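PDB 4XWW: DR2417 from Deinococcus radiodurans, which probably degrades and matures RNA as a metal-dependent ribonuclease with 5'-3' exonuclease and possibly endonuclease activity, working as a homodimer. Local coordinates for residues A[32-43]-A[63-71]; A[475-483]-A[492-500]. One frame throughout, in Å; residues are numbered along the deposited sequence.

Contact 1: residues A[32-43]-A[63-71]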
ATOM      1  N   LYS A  32      -7.469 -15.419   8.758  1.00 20.55           N
ATOM      2  CA  LYS A  32      -8.601 -16.322   9.039  1.00 19.03           C
ATOM      3  C   LYS A  32      -8.250 -17.805   9.023  1.00 19.34           C
ATOM      4  O   LYS A  32      -8.881 -18.607   8.336  1.00 20.07           O
ATOM      5  CB  LYS A  32      -9.791 -16.049   8.085  1.00 25.01           C
ATOM      6  CG  LYS A  32      -9.548 -16.167   6.576  1.00 26.23           C
ATOM      7  CD  LYS A  32     -10.840 -15.731   5.816  1.00 35.24           C
ATOM      8  CE  LYS A  32     -10.622 -15.563   4.304  1.00 28.77           C
ATOM      9  NZ  LYS A  32     -10.258 -16.869   3.663  1.00 24.20           N
ATOM     10  N   ASN A  33      -7.266 -18.161   9.839  1.00 19.65           N
ATOM     11  CA  ASN A  33      -6.829 -19.537   9.965  1.00 21.79           C
ATOM     12  C   ASN A  33      -7.906 -20.437  10.544  1.00 20.12           C
ATOM     13  O   ASN A  33      -8.519 -20.112  11.571  1.00 21.73           O
ATOM     14  CB  ASN A  33      -5.568 -19.572  10.821  1.00 17.92           C
ATOM     15  CG  ASN A  33      -4.403 -18.887  10.130  1.00 20.69           C
ATOM     16  OD1 ASN A  33      -3.828 -19.443   9.223  1.00 22.01           O
ATOM     17  ND2 ASN A  33      -4.088 -17.671  10.531  1.00 21.98           N
ATOM     18  N   ILE A  34      -8.132 -21.574   9.885  1.00 18.06           N
ATOM     19  CA  ILE A  34      -9.022 -22.602  10.389  1.00 23.77           C
ATOM     20  C   ILE A  34      -8.771 -23.886   9.597  1.00 26.48           C
ATOM     21  O   ILE A  34      -8.845 -23.912   8.360  1.00 24.38           O
ATOM     22  CB  ILE A  34     -10.520 -22.193  10.326  1.00 24.27           C
ATOM     23  CG1 ILE A  34     -11.403 -23.395  10.700  1.00 21.69           C
ATOM     24  CG2 ILE A  34     -10.894 -21.610   8.944  1.00 21.12           C
ATOM     25  CD1 ILE A  34     -12.857 -23.041  11.014  1.00 21.79           C
ATOM     26  N   THR A  35      -8.452 -24.948  10.331  1.00 22.64           N
ATOM     27  CA  THR A  35      -8.077 -26.217   9.725  1.00 21.53           C
ATOM     28  C   THR A  35      -8.902 -27.350  10.323  1.00 24.96           C
ATOM     29  O   THR A  35      -9.024 -27.487  11.552  1.00 23.67           O
ATOM     30  CB  THR A  35      -6.581 -26.504   9.920  1.00 23.52           C
ATOM     31  OG1 THR A  35      -5.826 -25.376   9.469  1.00 28.74           O
ATOM     32  CG2 THR A  35      -6.160 -27.741   9.137  1.00 25.46           C
ATOM     33  N   VAL A  36      -9.459 -28.155   9.427  1.00 24.55           N
ATOM     34  CA  VAL A  36     -10.285 -29.290   9.789  1.00 25.51           C
ATOM     35  C   VAL A  36      -9.476 -30.562   9.603  1.00 24.62           C
ATOM     36  O   VAL A  36      -8.800 -30.735   8.591  1.00 26.30           O
ATOM     37  CB  VAL A  36     -11.573 -29.326   8.928  1.00 32.32           C
ATOM     38  CG1 VAL A  36     -12.327 -30.612   9.123  1.00 32.46           C
ATOM     39  CG2 VAL A  36     -12.448 -28.123   9.259  1.00 37.64           C
ATOM     40  N   PHE A  37      -9.531 -31.433  10.611  1.00 24.59           N
ATOM     41  CA  PHE A  37      -9.015 -32.795  10.513  1.00 30.28           C
ATOM     42  C   PHE A  37     -10.167 -33.777  10.577  1.00 27.93           C
ATOM     43  O   PHE A  37     -10.988 -33.712  11.490  1.00 27.92           O
ATOM     44  CB  PHE A  37      -8.011 -33.086  11.631  1.00 25.10           C
ATOM     45  CG  PHE A  37      -6.759 -32.262  11.535  1.00 25.00           C
ATOM     46  CD1 PHE A  37      -5.696 -32.687  10.755  1.00 21.99           C
ATOM     47  CD2 PHE A  37      -6.652 -31.051  12.207  1.00 23.28           C
ATOM     48  CE1 PHE A  37      -4.539 -31.914  10.647  1.00 24.75           C
ATOM     49  CE2 PHE A  37      -5.498 -30.284  12.108  1.00 26.23           C
ATOM     50  CZ  PHE A  37      -4.442 -30.723  11.331  1.00 27.05           C
ATOM     51  N   ARG A  38     -10.247 -34.678   9.603  1.00 25.24           N
ATOM     52  CA  ARG A  38     -11.317 -35.654   9.596  1.00 26.52           C
ATOM     53  C   ARG A  38     -10.781 -37.068   9.438  1.00 32.62           C
ATOM     54  O   ARG A  38     -10.008 -37.358   8.524  1.00 29.35           O
ATOM     55  CB  ARG A  38     -12.338 -35.374   8.488  1.00 26.60           C
ATOM     56  CG  ARG A  38     -13.498 -36.380   8.510  1.00 32.81           C
ATOM     57  CD  ARG A  38     -14.580 -36.087   7.480  1.00 30.24           C
ATOM     58  NE  ARG A  38     -15.558 -37.178   7.483  1.00 33.05           N
ATOM     59  CZ  ARG A  38     -16.535 -37.328   6.595  1.00 40.03           C
ATOM     60  NH1 ARG A  38     -16.685 -36.458   5.608  1.00 41.83           N
ATOM     61  NH2 ARG A  38     -17.362 -38.364   6.698  1.00 46.13           N
ATOM     62  N   TYR A  39     -11.192 -37.920  10.367  1.00 26.85           N
ATOM     63  CA  TYR A  39     -10.961 -39.362  10.273  1.00 31.34           C
ATOM     64  C   TYR A  39     -12.264 -40.124  10.531  1.00 32.01           C
ATOM     65  O   TYR A  39     -12.817 -40.084  11.633  1.00 31.12           O
ATOM     66  CB  TYR A  39      -9.883 -39.814  11.261  1.00 30.09           C
ATOM     67  CG  TYR A  39      -9.476 -41.248  11.017  1.00 39.04           C
ATOM     68  CD1 TYR A  39     -10.196 -42.291  11.579  1.00 40.81           C
ATOM     69  CD2 TYR A  39      -8.408 -41.562  10.186  1.00 31.35           C
ATOM     70  CE1 TYR A  39      -9.860 -43.598  11.342  1.00 41.76           C
ATOM     71  CE2 TYR A  39      -8.060 -42.889   9.940  1.00 40.12           C
ATOM     72  CZ  TYR A  39      -8.796 -43.899  10.531  1.00 44.68           C
ATOM     73  OH  TYR A  39      -8.482 -45.226  10.319  1.00 47.85           O
ATOM     74  N   GLY A  40     -12.748 -40.826   9.513  1.00 32.77           N
ATOM     75  CA  GLY A  40     -14.026 -41.509   9.610  1.00 37.13           C
ATOM     76  C   GLY A  40     -15.114 -40.486   9.856  1.00 37.19           C
ATOM     77  O   GLY A  40     -15.217 -39.508   9.116  1.00 36.39           O
ATOM     78  N   ASP A  41     -15.903 -40.686  10.908  1.00 33.97           N
ATOM     79  CA  ASP A  41     -16.977 -39.746  11.211  1.00 42.96           C
ATOM     80  C   ASP A  41     -16.637 -38.827  12.387  1.00 39.12           C
ATOM     81  O   ASP A  41     -17.522 -38.353  13.099  1.00 36.94           O
ATOM     82  CB  ASP A  41     -18.278 -40.494  11.483  1.00 47.89           C
ATOM     83  CG  ASP A  41     -18.907 -41.041  10.209  1.00 53.17           C
ATOM     84  OD1 ASP A  41     -18.529 -40.582   9.106  1.00 43.90           O
ATOM     85  OD2 ASP A  41     -19.787 -41.923  10.313  1.00 53.61           O
ATOM     86  N   GLU A  42     -15.349 -38.576  12.584  1.00 35.20           N
ATOM     87  CA  GLU A  42     -14.916 -37.665  13.633  1.00 32.47           C
ATOM     88  C   GLU A  42     -14.156 -36.490  13.043  1.00 32.90           C
ATOM     89  O   GLU A  42     -13.335 -36.648  12.139  1.00 29.60           O
ATOM     90  CB  GLU A  42     -14.048 -38.391  14.670  1.00 30.98           C
ATOM     91  CG  GLU A  42     -14.797 -39.490  15.431  1.00 33.48           C
ATOM     92  CD  GLU A  42     -13.929 -40.173  16.482  1.00 40.49           C
ATOM     93  OE1 GLU A  42     -12.694 -39.983  16.459  1.00 38.23           O
ATOM     94  OE2 GLU A  42     -14.485 -40.907  17.332  1.00 39.12           O
ATOM     95  N   ILE A  43     -14.430 -35.309  13.581  1.00 28.73           N
ATOM     96  CA  ILE A  43     -13.725 -34.113  13.166  1.00 26.19           C
ATOM     97  C   ILE A  43     -13.154 -33.357  14.355  1.00 25.30           C
ATOM     98  O   ILE A  43     -13.823 -33.181  15.363  1.00 28.65           O
ATOM     99  CB  ILE A  43     -14.654 -33.176  12.357  1.00 29.34           C
ATOM    100  CG1 ILE A  43     -14.851 -33.744  10.949  1.00 32.95           C
ATOM    101  CG2 ILE A  43     -14.088 -31.759  12.316  1.00 25.51           C
ATOM    102  CD1 ILE A  43     -15.962 -33.062  10.142  1.00 39.13           C
ATOM    103  N   ILE A  63     -13.215 -10.125   7.796  1.00 22.31           N
ATOM    104  CA  ILE A  63     -13.576 -11.259   6.960  1.00 21.69           C
ATOM    105  C   ILE A  63     -13.508 -12.545   7.803  1.00 22.03           C
ATOM    106  O   ILE A  63     -12.558 -12.761   8.527  1.00 21.42           O
ATOM    107  CB  ILE A  63     -12.634 -11.378   5.737  1.00 24.68           C
ATOM    108  CG1 ILE A  63     -12.577 -10.048   4.970  1.00 33.00           C
ATOM    109  CG2 ILE A  63     -13.072 -12.530   4.852  1.00 25.17           C
ATOM    110  CD1 ILE A  63     -11.464  -9.962   3.935  1.00 36.69           C
ATOM    111  N   VAL A  64     -14.516 -13.392   7.692  1.00 22.64           N
ATOM    112  CA  VAL A  64     -14.527 -14.642   8.440  1.00 23.53           C
ATOM    113  C   VAL A  64     -14.699 -15.784   7.455  1.00 26.70           C
ATOM    114  O   VAL A  64     -15.121 -15.559   6.324  1.00 23.97           O
ATOM    115  CB  VAL A  64     -15.633 -14.644   9.508  1.00 24.70           C
ATOM    116  CG1 VAL A  64     -15.353 -13.567  10.533  1.00 24.99           C
ATOM    117  CG2 VAL A  64     -16.998 -14.463   8.882  1.00 26.95           C
ATOM    118  N   PRO A  65     -14.358 -17.019   7.866  1.00 26.19           N
ATOM    119  CA  PRO A  65     -14.382 -18.114   6.892  1.00 26.64           C
ATOM    120  C   PRO A  65     -15.776 -18.616   6.589  1.00 27.32           C
ATOM    121  O   PRO A  65     -16.652 -18.582   7.458  1.00 29.21           O
ATOM    122  CB  PRO A  65     -13.557 -19.228   7.572  1.00 27.40           C
ATOM    123  CG  PRO A  65     -12.926 -18.615   8.772  1.00 31.28           C
ATOM    124  CD  PRO A  65     -13.779 -17.432   9.154  1.00 28.10           C
ATOM    125  N   ARG A  66     -15.979 -19.068   5.357  1.00 28.53           N
ATOM    126  CA  ARG A  66     -17.156 -19.859   5.015  1.00 27.08           C
ATOM    127  C   ARG A  66     -17.084 -21.179   5.761  1.00 27.31           C
ATOM    128  O   ARG A  66     -16.064 -21.851   5.715  1.00 28.80           O
ATOM    129  CB  ARG A  66     -17.232 -20.104   3.506  1.00 35.82           C
ATOM    130  CG  ARG A  66     -17.870 -18.959   2.707  1.00 43.37           C
ATOM    131  CD  ARG A  66     -19.057 -19.474   1.882  1.00 51.78           C
ATOM    132  NE  ARG A  66     -18.612 -19.969   0.584  1.00 60.61           N
ATOM    133  CZ  ARG A  66     -19.237 -20.896  -0.133  1.00 58.72           C
ATOM    134  NH1 ARG A  66     -18.735 -21.268  -1.303  1.00 59.87           N
ATOM    135  NH2 ARG A  66     -20.353 -21.455   0.311  1.00 53.51           N
ATOM    136  N   ILE A  67     -18.163 -21.559   6.436  1.00 28.07           N
ATOM    137  CA  ILE A  67     -18.136 -22.794   7.215  1.00 28.46           C
ATOM    138  C   ILE A  67     -19.169 -23.794   6.726  1.00 29.83           C
ATOM    139  O   ILE A  67     -19.596 -24.672   7.492  1.00 29.74           O
ATOM    140  CB  ILE A  67     -18.350 -22.535   8.726  1.00 34.64           C
ATOM    141  CG1 ILE A  67     -19.670 -21.807   8.980  1.00 40.56           C
ATOM    142  CG2 ILE A  67     -17.149 -21.789   9.320  1.00 29.66           C
ATOM    143  CD1 ILE A  67     -20.113 -21.852  10.442  1.00 40.78           C
ATOM    144  N   ASP A  68     -19.552 -23.675   5.452  1.00 29.26           N
ATOM    145  CA  ASP A  68     -20.463 -24.638   4.820  1.00 34.78           C
ATOM    146  C   ASP A  68     -20.106 -26.073   5.185  1.00 30.58           C
ATOM    147  O   ASP A  68     -20.985 -26.881   5.503  1.00 32.92           O
ATOM    148  CB  ASP A  68     -20.442 -24.511   3.296  1.00 38.74           C
ATOM    149  CG  ASP A  68     -20.759 -23.113   2.815  1.00 44.95           C
ATOM    150  OD1 ASP A  68     -20.233 -22.146   3.401  1.00 40.37           O
ATOM    151  OD2 ASP A  68     -21.528 -22.982   1.838  1.00 46.78           O
ATOM    152  N   TYR A  69     -18.815 -26.391   5.130  1.00 29.32           N
ATOM    153  CA  TYR A  69     -18.377 -27.758   5.409  1.00 33.26           C
ATOM    154  C   TYR A  69     -18.729 -28.189   6.831  1.00 31.23           C
ATOM    155  O   TYR A  69     -19.233 -29.294   7.039  1.00 34.16           O
ATOM    156  CB  TYR A  69     -16.871 -27.906   5.180  1.00 36.07           C
ATOM    157  CG  TYR A  69     -16.378 -29.322   5.407  1.00 35.40           C
ATOM    158  CD1 TYR A  69     -16.425 -30.271   4.394  1.00 40.24           C
ATOM    159  CD2 TYR A  69     -15.877 -29.709   6.641  1.00 31.16           C
ATOM    160  CE1 TYR A  69     -15.982 -31.570   4.611  1.00 33.22           C
ATOM    161  CE2 TYR A  69     -15.426 -30.978   6.860  1.00 30.19           C
ATOM    162  CZ  TYR A  69     -15.475 -31.909   5.849  1.00 33.64           C
ATOM    163  OH  TYR A  69     -15.032 -33.194   6.097  1.00 36.29           O
ATOM    164  N   LEU A  70     -18.458 -27.322   7.804  1.00 28.58           N
ATOM    165  CA  LEU A  70     -18.722 -27.635   9.210  1.00 31.73           C
ATOM    166  C   LEU A  70     -20.205 -27.766   9.496  1.00 35.11           C
ATOM    167  O   LEU A  70     -20.615 -28.586  10.319  1.00 30.77           O
ATOM    168  CB  LEU A  70     -18.101 -26.568  10.123  1.00 27.57           C
ATOM    169  CG  LEU A  70     -16.579 -26.463  10.020  1.00 29.55           C
ATOM    170  CD1 LEU A  70     -16.012 -25.418  10.976  1.00 27.86           C
ATOM    171  CD2 LEU A  70     -15.984 -27.814  10.307  1.00 32.53           C
ATOM    172  N   LEU A  71     -21.018 -26.963   8.815  1.00 30.98           N
ATOM    173  CA  LEU A  71     -22.465 -27.065   8.953  1.00 32.63           C
ATOM    174  C   LEU A  71     -22.966 -28.403   8.446  1.00 33.72           C
ATOM    175  O   LEU A  71     -23.832 -29.017   9.058  1.00 34.81           O
ATOM    176  CB  LEU A  71     -23.157 -25.924   8.205  1.00 42.35           C
ATOM    177  CG  LEU A  71     -22.843 -24.541   8.772  1.00 41.00           C
ATOM    178  CD1 LEU A  71     -23.268 -23.454   7.799  1.00 45.30           C
ATOM    179  CD2 LEU A  71     -23.548 -24.362  10.112  1.00 41.65           C
TER
HETATM  180  O   HOH W   1     -14.776 -34.821   4.220  1.00 29.79           O
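The backbones of Lys-32 and Val-64 draw closest at one end, CA to CA 6.2 Å, and strand 34-39 then runs under the start of helix 68-72, where the CA atoms of Val-36 and Leu-70 are 8.6 Å apart. This is a sheet face of the metallo-beta-lactamase fold covered by the end of strand 62-65 and the start of helix 68-72, joined mainly by side chains. The residues of strand 34-39 that face the cover are Ile-34, Val-36 and Arg-38. Ile-34 lays CG2 across the ring of Pro-65, 3.6 Å from CG, while its CD1 meets CD1 of Leu-70 tip to tip. Val-36 divides its two methyls: CG2 slides past CD2 of Leu-70, and CG1 approaches CE2 of Tyr-69, which CD1 of Ile-43 from the neighbouring strand also touches. At the zinc-site end the aliphatic chain of Lys-32 crosses Ile-63, CE to CG2 3.9 Å, and its NZ goes on to a salt bridge with Glu-29. With CG of Tyr-69 trans to the backbone N (chi1 -178°), the phenol extends toward the hairpin turn 39-42, its ring plane 54° from the Arg-38 guanidinium. NE of Arg-38 bonds in plane to O of Gly-40 at 2.9 Å, which helps to hold the group's rotation, and one water bridges NH1 of Arg-38 (2.9 Å) and, by a short leg, OH of Tyr-69.

Contact 2: residues A[475-483]-A[492-500]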
ATOM      1  N   SER A 475     -16.354   4.609  -6.427  1.00 44.83           N
ATOM      2  CA  SER A 475     -15.160   5.259  -5.894  1.00 47.40           C
ATOM      3  C   SER A 475     -14.338   5.921  -6.985  1.00 47.86           C
ATOM      4  O   SER A 475     -13.720   6.961  -6.770  1.00 51.06           O
ATOM      5  CB  SER A 475     -14.282   4.251  -5.167  1.00 43.86           C
ATOM      6  OG  SER A 475     -13.627   3.394  -6.088  1.00 53.12           O
ATOM      7  N   GLN A 476     -14.321   5.288  -8.152  1.00 42.41           N
ATOM      8  CA  GLN A 476     -13.487   5.730  -9.251  1.00 41.80           C
ATOM      9  C   GLN A 476     -14.143   6.817 -10.085  1.00 47.00           C
ATOM     10  O   GLN A 476     -13.562   7.881 -10.320  1.00 42.02           O
ATOM     11  CB  GLN A 476     -13.149   4.544 -10.148  1.00 43.76           C
ATOM     12  CG  GLN A 476     -12.452   3.425  -9.426  1.00 49.88           C
ATOM     13  CD  GLN A 476     -11.072   3.838  -8.986  1.00 61.69           C
ATOM     14  OE1 GLN A 476     -10.842   4.156  -7.818  1.00 64.47           O
ATOM     15  NE2 GLN A 476     -10.145   3.874  -9.931  1.00 64.47           N
ATOM     16  N   GLU A 477     -15.355   6.535 -10.546  1.00 41.46           N
ATOM     17  CA  GLU A 477     -15.959   7.338 -11.598  1.00 47.35           C
ATOM     18  C   GLU A 477     -17.074   8.248 -11.100  1.00 49.26           C
ATOM     19  O   GLU A 477     -17.560   9.099 -11.846  1.00 51.71           O
ATOM     20  CB  GLU A 477     -16.488   6.420 -12.702  1.00 43.57           C
ATOM     21  CG  GLU A 477     -15.418   5.544 -13.344  1.00 50.47           C
ATOM     22  CD  GLU A 477     -14.493   6.317 -14.270  1.00 53.41           C
ATOM     23  OE1 GLU A 477     -14.797   7.489 -14.572  1.00 49.17           O
ATOM     24  OE2 GLU A 477     -13.464   5.750 -14.699  1.00 55.64           O
ATOM     25  N   GLY A 478     -17.471   8.081  -9.840  1.00 43.91           N
ATOM     26  CA  GLY A 478     -18.598   8.829  -9.307  1.00 47.24           C
ATOM     27  C   GLY A 478     -19.862   8.367 -10.012  1.00 53.38           C
ATOM     28  O   GLY A 478     -19.836   7.363 -10.721  1.00 55.36           O
ATOM     29  N   LEU A 479     -20.972   9.076  -9.846  1.00 53.03           N
ATOM     30  CA  LEU A 479     -22.183   8.635 -10.530  1.00 52.61           C
ATOM     31  C   LEU A 479     -23.022   9.747 -11.145  1.00 57.72           C
ATOM     32  O   LEU A 479     -22.990  10.902 -10.714  1.00 62.13           O
ATOM     33  CB  LEU A 479     -23.073   7.831  -9.582  1.00 58.35           C
ATOM     34  CG  LEU A 479     -23.979   8.670  -8.688  1.00 54.86           C
ATOM     35  CD1 LEU A 479     -25.219   7.910  -8.342  1.00 50.21           C
ATOM     36  CD2 LEU A 479     -23.222   9.010  -7.446  1.00 55.55           C
ATOM     37  N   LEU A 480     -23.781   9.355 -12.163  1.00 53.42           N
ATOM     38  CA  LEU A 480     -24.781  10.204 -12.791  1.00 60.05           C
ATOM     39  C   LEU A 480     -26.100   9.456 -12.867  1.00 59.86           C
ATOM     40  O   LEU A 480     -26.208   8.438 -13.552  1.00 54.84           O
ATOM     41  CB  LEU A 480     -24.333  10.636 -14.186  1.00 60.95           C
ATOM     42  CG  LEU A 480     -23.607  11.979 -14.203  1.00 63.23           C
ATOM     43  CD1 LEU A 480     -23.159  12.357 -15.605  1.00 59.26           C
ATOM     44  CD2 LEU A 480     -24.547  13.018 -13.640  1.00 62.04           C
ATOM     45  N   ILE A 481     -27.099   9.945 -12.143  1.00 57.97           N
ATOM     46  CA  ILE A 481     -28.426   9.368 -12.249  1.00 62.84           C
ATOM     47  C   ILE A 481     -29.288  10.219 -13.185  1.00 67.87           C
ATOM     48  O   ILE A 481     -29.619  11.371 -12.889  1.00 74.25           O
ATOM     49  CB  ILE A 481     -29.098   9.208 -10.862  1.00 70.57           C
ATOM     50  CG1 ILE A 481     -30.621   9.127 -10.997  1.00 66.58           C
ATOM     51  CG2 ILE A 481     -28.670  10.303  -9.911  1.00 71.39           C
ATOM     52  CD1 ILE A 481     -31.132   7.709 -11.077  1.00 58.02           C
ATOM     53  N   LEU A 482     -29.615   9.644 -14.337  1.00 66.31           N
ATOM     54  CA  LEU A 482     -30.431  10.315 -15.335  1.00 69.19           C
ATOM     55  C   LEU A 482     -31.841   9.771 -15.312  1.00 74.87           C
ATOM     56  O   LEU A 482     -32.065   8.603 -15.609  1.00 74.20           O
ATOM     57  CB  LEU A 482     -29.852  10.128 -16.734  1.00 73.72           C
ATOM     58  CG  LEU A 482     -28.340  10.116 -16.924  1.00 70.88           C
ATOM     59  CD1 LEU A 482     -28.003   9.085 -17.978  1.00 74.10           C
ATOM     60  CD2 LEU A 482     -27.860  11.484 -17.350  1.00 67.14           C
ATOM     61  N   THR A 483     -32.802  10.615 -14.973  1.00 75.93           N
ATOM     62  CA  THR A 483     -34.187  10.182 -15.015  1.00 76.48           C
ATOM     63  C   THR A 483     -34.940  10.947 -16.096  1.00 72.26           C
ATOM     64  O   THR A 483     -34.903  12.174 -16.140  1.00 72.55           O
ATOM     65  CB  THR A 483     -34.877  10.355 -13.653  1.00 75.69           C
ATOM     66  OG1 THR A 483     -35.969  11.273 -13.772  1.00 76.72           O
ATOM     67  CG2 THR A 483     -33.880  10.852 -12.604  1.00 65.28           C
ATOM     68  N   VAL A 492     -35.233  15.611 -19.338  1.00 75.59           N
ATOM     69  CA  VAL A 492     -34.317  14.733 -18.622  1.00 74.40           C
ATOM     70  C   VAL A 492     -33.779  15.404 -17.362  1.00 74.37           C
ATOM     71  O   VAL A 492     -33.506  16.602 -17.353  1.00 68.87           O
ATOM     72  CB  VAL A 492     -33.145  14.298 -19.527  1.00 76.40           C
ATOM     73  CG1 VAL A 492     -32.203  13.363 -18.784  1.00 72.12           C
ATOM     74  CG2 VAL A 492     -33.678  13.623 -20.777  1.00 79.11           C
ATOM     75  N   GLU A 493     -33.638  14.627 -16.294  1.00 68.21           N
ATOM     76  CA  GLU A 493     -33.133  15.153 -15.037  1.00 65.98           C
ATOM     77  C   GLU A 493     -31.791  14.520 -14.660  1.00 71.25           C
ATOM     78  O   GLU A 493     -31.632  13.301 -14.701  1.00 74.00           O
ATOM     79  CB  GLU A 493     -34.157  14.939 -13.927  1.00 66.98           C
ATOM     80  CG  GLU A 493     -35.396  15.804 -14.070  1.00 76.10           C
ATOM     81  CD  GLU A 493     -35.687  16.591 -12.813  1.00 83.46           C
ATOM     82  OE1 GLU A 493     -36.005  15.965 -11.780  1.00 88.56           O
ATOM     83  OE2 GLU A 493     -35.584  17.835 -12.852  1.00 83.81           O
ATOM     84  N   VAL A 494     -30.831  15.366 -14.292  1.00 67.49           N
ATOM     85  CA  VAL A 494     -29.471  14.920 -14.003  1.00 65.08           C
ATOM     86  C   VAL A 494     -29.066  15.153 -12.549  1.00 64.39           C
ATOM     87  O   VAL A 494     -29.134  16.273 -12.045  1.00 63.75           O
ATOM     88  CB  VAL A 494     -28.452  15.634 -14.918  1.00 62.05           C
ATOM     89  CG1 VAL A 494     -27.031  15.425 -14.413  1.00 57.70           C
ATOM     90  CG2 VAL A 494     -28.595  15.153 -16.351  1.00 60.67           C
ATOM     91  N   VAL A 495     -28.644  14.088 -11.875  1.00 69.11           N
ATOM     92  CA  VAL A 495     -28.019  14.235 -10.564  1.00 69.46           C
ATOM     93  C   VAL A 495     -26.657  13.544 -10.539  1.00 61.94           C
ATOM     94  O   VAL A 495     -26.524  12.390 -10.950  1.00 57.64           O
ATOM     95  CB  VAL A 495     -28.888  13.675  -9.430  1.00 62.33           C
ATOM     96  CG1 VAL A 495     -28.166  13.840  -8.086  1.00 57.56           C
ATOM     97  CG2 VAL A 495     -30.247  14.349  -9.413  1.00 60.30           C
ATOM     98  N   ALA A 496     -25.652  14.274 -10.062  1.00 61.17           N
ATOM     99  CA  ALA A 496     -24.283  13.779  -9.987  1.00 59.29           C
ATOM    100  C   ALA A 496     -23.782  13.760  -8.549  1.00 53.88           C
ATOM    101  O   ALA A 496     -24.023  14.699  -7.793  1.00 61.17           O
ATOM    102  CB  ALA A 496     -23.370  14.639 -10.846  1.00 60.47           C
ATOM    103  N   ARG A 497     -23.084  12.695  -8.168  1.00 47.08           N
ATOM    104  CA  ARG A 497     -22.375  12.683  -6.891  1.00 50.51           C
ATOM    105  C   ARG A 497     -20.960  12.148  -7.091  1.00 46.57           C
ATOM    106  O   ARG A 497     -20.764  11.129  -7.748  1.00 49.24           O
ATOM    107  CB  ARG A 497     -23.123  11.852  -5.846  1.00 60.12           C
ATOM    108  CG  ARG A 497     -24.141  12.638  -5.062  1.00 62.66           C
ATOM    109  CD  ARG A 497     -23.447  13.725  -4.278  1.00 68.12           C
ATOM    110  NE  ARG A 497     -23.362  13.385  -2.865  1.00 71.28           N
ATOM    111  CZ  ARG A 497     -24.012  14.035  -1.906  1.00 73.26           C
ATOM    112  NH1 ARG A 497     -24.783  15.070  -2.212  1.00 72.33           N
ATOM    113  NH2 ARG A 497     -23.883  13.655  -0.642  1.00 78.13           N
ATOM    114  N   GLY A 498     -19.983  12.868  -6.544  1.00 42.55           N
ATOM    115  CA  GLY A 498     -18.576  12.556  -6.740  1.00 38.74           C
ATOM    116  C   GLY A 498     -18.149  12.473  -8.196  1.00 41.99           C
ATOM    117  O   GLY A 498     -17.191  11.779  -8.527  1.00 40.29           O
ATOM    118  N   PHE A 499     -18.853  13.178  -9.078  1.00 41.60           N
ATOM    119  CA  PHE A 499     -18.502  13.154 -10.495  1.00 44.23           C
ATOM    120  C   PHE A 499     -17.585  14.317 -10.860  1.00 47.22           C
ATOM    121  O   PHE A 499     -16.462  14.115 -11.323  1.00 52.68           O
ATOM    122  CB  PHE A 499     -19.757  13.198 -11.371  1.00 46.88           C
ATOM    123  CG  PHE A 499     -19.460  13.338 -12.835  1.00 49.62           C
ATOM    124  CD1 PHE A 499     -18.656  12.414 -13.484  1.00 53.05           C
ATOM    125  CD2 PHE A 499     -19.974  14.401 -13.561  1.00 53.39           C
ATOM    126  CE1 PHE A 499     -18.373  12.545 -14.830  1.00 58.55           C
ATOM    127  CE2 PHE A 499     -19.702  14.535 -14.903  1.00 54.60           C
ATOM    128  CZ  PHE A 499     -18.900  13.608 -15.542  1.00 56.65           C
ATOM    129  N   ALA A 500     -18.083  15.530 -10.646  1.00 43.88           N
ATOM    130  CA  ALA A 500     -17.358  16.756 -10.954  1.00 48.03           C
ATOM    131  C   ALA A 500     -17.952  17.882 -10.129  1.00 47.56           C
ATOM    132  O   ALA A 500     -19.054  17.748  -9.595  1.00 47.54           O
ATOM    133  CB  ALA A 500     -17.440  17.072 -12.433  1.00 56.23           C
TER
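Leu-479 has chi1 of 84°, which sets CG between its backbone N and carbonyl carbon and lays CD2 against Arg-497, 3.3 Å from CB; Phe-499, with CG trans to its N (chi1 173°), swings its ring beneath Leu-480. Leu-479 opens one strand of a beta hairpin of the RNase J C-terminal domain and Phe-499 follows the other; strands 479-485 and 491-497 run antiparallel, with the axes of 479-483 and 492-497 4.7 Å apart. Leu-479 with Arg-497, Ile-481 with Val-495 and Thr-483 with Glu-493 are hydrogen-bonded pairs, each closed by two N-H...O bonds, from Ile-481 N to Val-495 O at 2.8 Å to Val-495 N to Ile-481 O at 3.1 Å. Between them lie the non-hydrogen-bonded pairs Leu-480 with Ala-496 and Leu-482 with Val-494, where CA-H...O contacts add to the ladder.

The two faces differ in company. On one, CD2 of Leu-480 touches both CG1 of Val-494 and CB of Ala-496, the Ala-496 pair tight at 3.4 Å, while its CD1 sits over a face of the Phe-499 ring, toward the rim; Ile-510 of helix 504-523 touches both Leu-480 and Leu-482. On the other, CG2 of Ile-481 presses alongside CB of Val-495, equally tight at 3.4 Å, and the second subunit closes in: its Leu-479 packs on Leu-479, and its Asp-470 forms a salt bridge with NE of Arg-497.

Where helix 465-477 ends, Gly-478 has positive phi, and its CA makes a CA-H...O contact of 3.4 Å with O of Gly-498. The chemistry implies that backbone bonds carry the pairing, with strand 552-556 on the far edge of 479-485, while side chains meet helix 504-523 on one face and the second subunit on the other.

Contact 1 and contact 2 share no strand or helix and belong to different parts of the protein, the metallo-beta-lactamase fold and the C-terminal domain, their centres about 45 Å apart and their nearest atoms about 17 Å. Contact 1 is the more deeply buried; contact 2 is partly exposed along strand 491-497. The principle they illustrate is that a strand can be held through its face or through its edge. In 32-43 with 63-71 the strand's edges serve its own sheet, so the cover adds mainly apolar side chains and a water, with its Lys-32 end near the zinc site. In 475-483 with 492-500 backbone bonds do the joining, far from the RNA, and part of the burial comes from the second subunit.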